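Side-chain contacts in MtVAO615 (Myceliophthora thermophila, PDB 6F72), which is probably an oxidoreductase of still unidentified substrate that carries bicovalently bound FAD and, once reduced, reacts rapidly with molecular oxygen: residues 32-37 with 568-573; 82-87 with 109-114; 274-279 with 533-538. All coordinates share one frame; numbering follows the deposited sequence.

Contact 1. Residues 32-37 with 568-573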
# COMPACT_ATOMS: atom_id res chain seq x y z
N PRO A 32 -28.59 3.30 0.47
CA PRO A 32 -29.62 2.91 1.46
C PRO A 32 -30.53 4.10 1.72
O PRO A 32 -30.06 5.24 1.84
CB PRO A 32 -28.81 2.56 2.72
CG PRO A 32 -27.44 2.26 2.21
CD PRO A 32 -27.23 3.16 1.03
N GLY A 33 -31.84 3.84 1.72
CA GLY A 33 -32.85 4.89 1.82
C GLY A 33 -33.59 5.14 0.51
O GLY A 33 -34.75 5.57 0.53
N ASP A 34 -32.93 4.88 -0.62
CA ASP A 34 -33.54 5.04 -1.95
C ASP A 34 -34.71 4.08 -2.16
O ASP A 34 -34.67 2.94 -1.68
CB ASP A 34 -32.52 4.79 -3.06
CG ASP A 34 -31.41 5.84 -3.11
OD1 ASP A 34 -31.41 6.75 -2.25
OD2 ASP A 34 -30.55 5.73 -4.01
N ALA A 35 -35.73 4.55 -2.88
CA ALA A 35 -36.84 3.70 -3.29
C ALA A 35 -36.33 2.46 -4.05
O ALA A 35 -36.88 1.37 -3.88
CB ALA A 35 -37.82 4.49 -4.15
N ALA A 36 -35.26 2.63 -4.83
CA ALA A 36 -34.67 1.55 -5.63
C ALA A 36 -33.59 0.70 -4.94
O ALA A 36 -33.06 -0.23 -5.57
CB ALA A 36 -34.17 2.11 -6.96
N TRP A 37 -33.26 1.00 -3.68
CA TRP A 37 -32.39 0.14 -2.86
C TRP A 37 -33.00 -1.27 -2.79
O TRP A 37 -34.21 -1.39 -2.62
CB TRP A 37 -32.22 0.70 -1.45
CG TRP A 37 -31.27 -0.08 -0.56
CD1 TRP A 37 -31.60 -0.90 0.48
CD2 TRP A 37 -29.83 -0.11 -0.64
NE1 TRP A 37 -30.46 -1.43 1.05
CE2 TRP A 37 -29.37 -0.96 0.38
CE3 TRP A 37 -28.89 0.51 -1.50
CZ2 TRP A 37 -28.00 -1.22 0.59
CZ3 TRP A 37 -27.53 0.26 -1.28
CH2 TRP A 37 -27.10 -0.60 -0.25
N THR A 568 -23.12 14.09 -0.75
CA THR A 568 -23.59 13.03 0.15
C THR A 568 -22.71 11.77 0.03
O THR A 568 -22.75 10.89 0.89
CB THR A 568 -25.07 12.68 -0.12
OG1 THR A 568 -25.18 11.78 -1.24
CG2 THR A 568 -25.90 13.93 -0.41
N GLY A 569 -21.92 11.68 -1.05
CA GLY A 569 -21.03 10.54 -1.30
C GLY A 569 -21.53 9.54 -2.33
O GLY A 569 -20.90 8.50 -2.55
N ARG A 570 -22.65 9.86 -2.97
CA ARG A 570 -23.25 9.06 -4.04
C ARG A 570 -22.42 9.10 -5.33
O ARG A 570 -21.95 10.17 -5.76
CB ARG A 570 -24.67 9.56 -4.34
CG ARG A 570 -25.51 8.62 -5.19
CD ARG A 570 -26.80 9.30 -5.63
NE ARG A 570 -27.78 9.46 -4.55
CZ ARG A 570 -28.58 8.50 -4.11
NH1 ARG A 570 -28.53 7.27 -4.64
NH2 ARG A 570 -29.44 8.75 -3.13
N LEU A 571 -22.28 7.94 -5.95
CA LEU A 571 -21.61 7.82 -7.24
C LEU A 571 -22.61 8.09 -8.36
O LEU A 571 -23.63 7.42 -8.46
CB LEU A 571 -20.96 6.46 -7.36
CG LEU A 571 -19.43 6.42 -7.34
CD1 LEU A 571 -18.85 6.91 -6.02
CD2 LEU A 571 -18.96 5.00 -7.65
N CYS A 572 -22.32 9.11 -9.17
CA CYS A 572 -23.14 9.45 -10.33
C CYS A 572 -22.30 9.59 -11.61
O CYS A 572 -21.14 9.99 -11.56
CB CYS A 572 -23.94 10.73 -10.09
SG CYS A 572 -25.13 10.66 -8.73
N ARG A 573 -22.89 9.23 -12.75
CA ARG A 573 -22.17 9.26 -14.02
C ARG A 573 -21.86 10.70 -14.43
O ARG A 573 -22.76 11.54 -14.55
CB ARG A 573 -22.92 8.50 -15.13
CG ARG A 573 -22.74 7.00 -15.01
CD ARG A 573 -23.12 6.22 -16.26
NE ARG A 573 -22.75 4.81 -16.10
CZ ARG A 573 -21.68 4.23 -16.66
NH1 ARG A 573 -20.86 4.90 -17.46
NH2 ARG A 573 -21.45 2.95 -16.43
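A two-pronged salt bridge between Asp34 and Arg570, lying at the protein surface, joins the N-terminal loop that leads into helix 40-49 to the C-terminal hairpin, just ahead of strand 571-573. The carboxylate and the guanidinium come at each other from opposite directions and meet end-on, each nitrogen taking its own oxygen. Arg570 NH2 gives a nearly straight bond to Asp34 OD1, 2.9 Å long with 172° at the hydrogen. The partner bond, from Arg570 NH1 to Asp34 OD2, is shorter at 2.6 Å and slightly bent. Both oxygens offer their syn lone pairs, and both lie close to the guanidinium plane. The two flat groups are thus nearly coplanar, 19° apart, and the paired bonds restrain either group from twisting against the other.

The long side chain reaches across because CG of Arg570 stands anti to the backbone N (chi1 -166°) and the chain then bends at chi3. Second partners steady both ends: OD2 of Asp34 also accepts a bond from the backbone N of Leu31, while NH1 of Arg570 also donates to the carbonyl O of Arg29. Asp34 itself opens the type I turn that runs to Trp37, closed by a backbone bond of 3.1 Å from Trp37 N to Asp34 O. Nearby, Cys572 forms a disulfide with Cys28, and Leu571 is hydrogen-bonded through its backbone to Arg29. What results is a bidentate, end-on Arg-carboxylate pair beside a disulfide, a double tie between the two chain termini of this secreted flavoprotein.

Contact 2. Residues 82-87 with 109-114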
# COMPACT_ATOMS: atom_id res chain seq x y z
N SER A 82 -6.65 0.87 22.62
CA SER A 82 -5.20 0.87 22.82
C SER A 82 -4.36 0.59 21.56
O SER A 82 -3.20 0.97 21.51
CB SER A 82 -4.80 -0.08 23.95
OG SER A 82 -5.18 -1.40 23.62
N SER A 83 -4.96 -0.06 20.55
CA SER A 83 -4.25 -0.39 19.30
C SER A 83 -4.94 0.10 18.02
O SER A 83 -4.59 -0.35 16.92
CB SER A 83 -4.00 -1.90 19.23
OG SER A 83 -3.20 -2.33 20.32
N TRP A 84 -5.92 1.00 18.16
CA TRP A 84 -6.75 1.45 17.03
C TRP A 84 -5.98 2.14 15.91
O TRP A 84 -6.32 2.01 14.71
CB TRP A 84 -7.86 2.37 17.52
CG TRP A 84 -8.90 2.62 16.48
CD1 TRP A 84 -9.01 3.71 15.68
CD2 TRP A 84 -9.98 1.75 16.12
NE1 TRP A 84 -10.09 3.60 14.85
CE2 TRP A 84 -10.71 2.40 15.09
CE3 TRP A 84 -10.41 0.49 16.58
CZ2 TRP A 84 -11.86 1.84 14.51
CZ3 TRP A 84 -11.55 -0.08 15.99
CH2 TRP A 84 -12.26 0.59 14.97
N ASP A 85 -4.94 2.88 16.29
CA ASP A 85 -4.07 3.59 15.34
C ASP A 85 -2.86 2.76 14.86
O ASP A 85 -1.89 3.31 14.32
CB ASP A 85 -3.65 4.95 15.92
CG ASP A 85 -4.84 5.86 16.20
OD1 ASP A 85 -5.92 5.72 15.58
OD2 ASP A 85 -4.68 6.74 17.06
N ILE A 86 -2.93 1.44 15.06
CA ILE A 86 -1.91 0.48 14.61
C ILE A 86 -2.55 -0.42 13.52
O ILE A 86 -3.77 -0.65 13.54
CB ILE A 86 -1.33 -0.35 15.81
CG1 ILE A 86 -0.81 0.57 16.95
CG2 ILE A 86 -0.31 -1.42 15.37
CD1 ILE A 86 0.34 1.51 16.61
N SER A 87 -1.75 -0.86 12.56
CA SER A 87 -2.17 -1.90 11.60
C SER A 87 -2.13 -3.24 12.33
O SER A 87 -1.07 -3.82 12.54
CB SER A 87 -1.29 -1.91 10.34
OG SER A 87 -1.26 -0.62 9.74
N VAL A 109 -16.58 5.03 15.58
CA VAL A 109 -15.21 4.89 16.07
C VAL A 109 -15.22 4.77 17.59
O VAL A 109 -16.22 5.12 18.23
CB VAL A 109 -14.34 6.10 15.63
CG1 VAL A 109 -14.11 6.07 14.12
CG2 VAL A 109 -14.96 7.42 16.09
N PRO A 110 -14.10 4.27 18.20
CA PRO A 110 -14.07 4.06 19.66
C PRO A 110 -13.92 5.32 20.54
O PRO A 110 -14.03 5.22 21.76
CB PRO A 110 -12.83 3.17 19.86
CG PRO A 110 -12.54 2.60 18.51
CD PRO A 110 -12.89 3.72 17.58
N PHE A 111 -13.72 6.48 19.92
CA PHE A 111 -13.30 7.67 20.66
C PHE A 111 -14.37 8.77 20.75
O PHE A 111 -14.13 9.82 21.33
CB PHE A 111 -11.96 8.20 20.10
CG PHE A 111 -10.85 7.18 20.16
CD1 PHE A 111 -10.19 6.91 21.37
CD2 PHE A 111 -10.49 6.45 19.02
CE1 PHE A 111 -9.18 5.96 21.43
CE2 PHE A 111 -9.47 5.50 19.08
CZ PHE A 111 -8.81 5.26 20.28
N THR A 112 -15.54 8.51 20.18
CA THR A 112 -16.67 9.42 20.28
C THR A 112 -17.61 9.03 21.42
O THR A 112 -17.44 7.98 22.07
CB THR A 112 -17.48 9.49 18.97
OG1 THR A 112 -17.70 8.17 18.47
CG2 THR A 112 -16.75 10.32 17.94
N ASP A 113 -18.60 9.89 21.66
CA ASP A 113 -19.63 9.66 22.64
C ASP A 113 -20.37 8.35 22.36
O ASP A 113 -20.79 8.12 21.22
CB ASP A 113 -20.61 10.81 22.65
CG ASP A 113 -21.41 10.85 23.92
OD1 ASP A 113 -22.36 10.06 24.08
OD2 ASP A 113 -21.08 11.68 24.77
N PRO A 114 -20.56 7.50 23.41
CA PRO A 114 -21.31 6.23 23.30
C PRO A 114 -22.73 6.40 22.77
O PRO A 114 -23.22 5.54 22.02
CB PRO A 114 -21.32 5.72 24.74
CG PRO A 114 -20.03 6.21 25.30
CD PRO A 114 -19.88 7.60 24.72
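With CG anti to the backbone N (chi1 -168°) and the indole turned roughly crosswise at chi2, Trp84 presents one ring face to Pro110, while Phe111, its CG anti to the carbonyl carbon, swings its ring edge up against the same indole. The proline sits squarely over the ring system. Its CG lies 3.6 Å from the centroid of the six-membered ring, 13° off the normal, a CH-pi contact; next to it, Pro110 CD comes within 3.6 Å of Trp84 CE2, so that two neighbouring methylenes cover the indole.

Phe111 approaches differently. Its ring and the five-membered ring of Trp84 form an offset edge-to-face pair with centroids 5.7 Å apart and planes at 77°, the phenyl edge directed at the indole face. Phe111 CE2 does the touching and reaches Trp84 CB at 3.9 Å, so the phenyl also packs on the base of the tryptophan side chain.

The indole nitrogen is held elsewhere: NE1 of Trp84 donates to OE1 of Gln104, which helps fix the ring's rotation, and the His91 ring meets the indole. Trp484 packs against Phe111 and also donates through NE1 to OD1 of Asp85. Trp84 belongs to a type I turn from Ser83 to Ile86 that leads on to Ser87, though the side chain of Trp84 is about 13 Å from the bound FAD. Here a tryptophan packed by a proline and a phenylalanine, through a CH-pi and an offset edge-to-face contact, joins the loop between helices 74-81 and 89-92 to the loop between helix 101-104 and strand 126-129, next to Ser87 of the FAD pocket.

Contact 3. Residues 274-279 with 533-538; sequences LYWALS and GDNYAR
From CB outward, the side chain of Arg538 runs across one face of the Trp276 indole. CB starts just beyond the rim at the benzene end, 3.8 Å from Trp276 CH2. CG follows, still off the rim near CZ3, and CD is the first atom over the six-membered ring, 3.7 Å from its centroid, as a CH-pi contact. NE then passes near CE3. CZ stands 3.9 Å from the centroid of the five-membered ring and 18° off its normal, a cation-pi contact, and NH1 ends over the indole, 3.1 Å from Trp276 CE2. An extended chain from CG to NE gives this reach, and the guanidinium is tilted 33° to the ring instead of stacking flat. NH1 of Arg538 and NE1 of Trp276 are both donors and make no hydrogen bond; the contact is with the ring face.

At the indole edge, Asn535 OD1 lies 3.5 Å from Trp276 CZ2, the amide turned 79° to the ring. Leu539 also touches Trp276. Together, a cation-pi and a CH-pi contact laid along one tryptophan pack the end of helix 272-278, within the PCMH-type FAD-binding range, against the start of helix 536-546 in the berberine-bridge-enzyme-like range.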
# COMPACT_ATOMS: atom_id res chain seq x y z
N LEU A 274 -4.30 -7.00 -20.26
CA LEU A 274 -4.78 -7.05 -18.89
C LEU A 274 -3.65 -7.34 -17.90
O LEU A 274 -3.59 -6.70 -16.83
CB LEU A 274 -5.96 -8.00 -18.70
CG LEU A 274 -6.69 -8.06 -17.33
CD1 LEU A 274 -7.35 -6.75 -16.89
CD2 LEU A 274 -7.72 -9.18 -17.33
N TYR A 275 -2.75 -8.26 -18.26
CA TYR A 275 -1.58 -8.57 -17.42
C TYR A 275 -0.74 -7.30 -17.18
O TYR A 275 -0.26 -7.05 -16.07
CB TYR A 275 -0.72 -9.73 -18.01
CG TYR A 275 0.64 -9.82 -17.35
CD1 TYR A 275 1.73 -9.06 -17.84
CD2 TYR A 275 0.86 -10.62 -16.23
CE1 TYR A 275 2.96 -9.09 -17.21
CE2 TYR A 275 2.10 -10.67 -15.61
CZ TYR A 275 3.15 -9.90 -16.10
OH TYR A 275 4.39 -9.92 -15.50
N TRP A 276 -0.56 -6.52 -18.26
CA TRP A 276 0.22 -5.28 -18.28
C TRP A 276 -0.37 -4.22 -17.30
O TRP A 276 0.35 -3.71 -16.43
CB TRP A 276 0.31 -4.77 -19.72
CG TRP A 276 1.10 -3.51 -19.91
CD1 TRP A 276 2.45 -3.42 -20.14
CD2 TRP A 276 0.59 -2.17 -19.96
NE1 TRP A 276 2.82 -2.10 -20.28
CE2 TRP A 276 1.71 -1.31 -20.19
CE3 TRP A 276 -0.69 -1.61 -19.82
CZ2 TRP A 276 1.58 0.09 -20.28
CZ3 TRP A 276 -0.82 -0.20 -19.90
CH2 TRP A 276 0.32 0.62 -20.13
N ALA A 277 -1.67 -3.93 -17.45
CA ALA A 277 -2.46 -3.03 -16.62
C ALA A 277 -2.46 -3.43 -15.15
O ALA A 277 -2.25 -2.58 -14.30
CB ALA A 277 -3.88 -2.90 -17.14
N LEU A 278 -2.69 -4.72 -14.87
CA LEU A 278 -2.71 -5.22 -13.49
C LEU A 278 -1.34 -5.18 -12.78
O LEU A 278 -1.28 -5.14 -11.55
CB LEU A 278 -3.32 -6.62 -13.39
CG LEU A 278 -4.84 -6.80 -13.52
CD1 LEU A 278 -5.13 -8.28 -13.75
CD2 LEU A 278 -5.61 -6.30 -12.29
N SER A 279 -0.26 -5.21 -13.56
CA SER A 279 1.09 -5.25 -13.02
C SER A 279 1.66 -3.82 -12.87
O SER A 279 2.57 -3.40 -13.62
CB SER A 279 1.99 -6.13 -13.92
OG SER A 279 1.55 -7.48 -14.00
N GLY A 533 1.25 9.00 -15.60
CA GLY A 533 2.09 9.60 -16.65
C GLY A 533 1.63 9.24 -18.05
O GLY A 533 0.42 9.21 -18.33
N ASP A 534 2.59 8.94 -18.94
CA ASP A 534 2.28 8.67 -20.34
C ASP A 534 1.54 7.34 -20.56
O ASP A 534 0.78 7.23 -21.51
CB ASP A 534 3.54 8.80 -21.24
CG ASP A 534 4.16 10.19 -21.20
OD1 ASP A 534 3.40 11.19 -21.21
OD2 ASP A 534 5.42 10.31 -21.14
N ASN A 535 1.71 6.38 -19.65
CA ASN A 535 0.96 5.10 -19.67
C ASN A 535 -0.56 5.21 -19.61
O ASN A 535 -1.25 4.25 -19.94
CB ASN A 535 1.40 4.17 -18.55
CG ASN A 535 2.68 3.45 -18.86
OD1 ASN A 535 3.07 3.30 -20.03
ND2 ASN A 535 3.35 2.98 -17.81
N TYR A 536 -1.07 6.38 -19.19
CA TYR A 536 -2.49 6.55 -18.92
C TYR A 536 -3.43 6.25 -20.09
O TYR A 536 -4.47 5.61 -19.89
CB TYR A 536 -2.82 7.92 -18.29
CG TYR A 536 -4.18 7.92 -17.64
CD1 TYR A 536 -4.34 7.38 -16.35
CD2 TYR A 536 -5.31 8.40 -18.31
CE1 TYR A 536 -5.58 7.33 -15.75
CE2 TYR A 536 -6.57 8.36 -17.71
CZ TYR A 536 -6.69 7.83 -16.43
OH TYR A 536 -7.92 7.78 -15.80
N ALA A 537 -3.08 6.70 -21.30
CA ALA A 537 -3.92 6.45 -22.48
C ALA A 537 -4.13 4.94 -22.69
O ALA A 537 -5.26 4.51 -22.94
CB ALA A 537 -3.32 7.09 -23.72
N ARG A 538 -3.05 4.17 -22.55
CA ARG A 538 -3.08 2.72 -22.79
C ARG A 538 -3.79 2.00 -21.65
O ARG A 538 -4.56 1.06 -21.90
CB ARG A 538 -1.69 2.13 -23.01
CG ARG A 538 -1.77 0.77 -23.69
CD ARG A 538 -0.49 -0.04 -23.59
NE ARG A 538 -0.79 -1.43 -23.87
CZ ARG A 538 0.03 -2.45 -23.63
NH1 ARG A 538 1.23 -2.24 -23.09
NH2 ARG A 538 -0.36 -3.69 -23.93

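How the contacts relate
From the N terminus, residues 32-37 come first and wait for their partner until 568-573, so contact 1 encloses nearly the whole modelled chain and holds the other two within its span. Contact 2 closes early, a short loop of 21 intervening residues containing helices 89-92 and 101-104. Contact 3 opens only afterwards, at helix 272-278, and closes at 533-538 once the seven-stranded antiparallel sheet has been built. Contacts 2 and 3 therefore follow in series, on opposite sides of the chain's centre with centres about 38 Å apart. None touches another: one ties the termini, one the early loops, one helix 272-278 to helix 536-546.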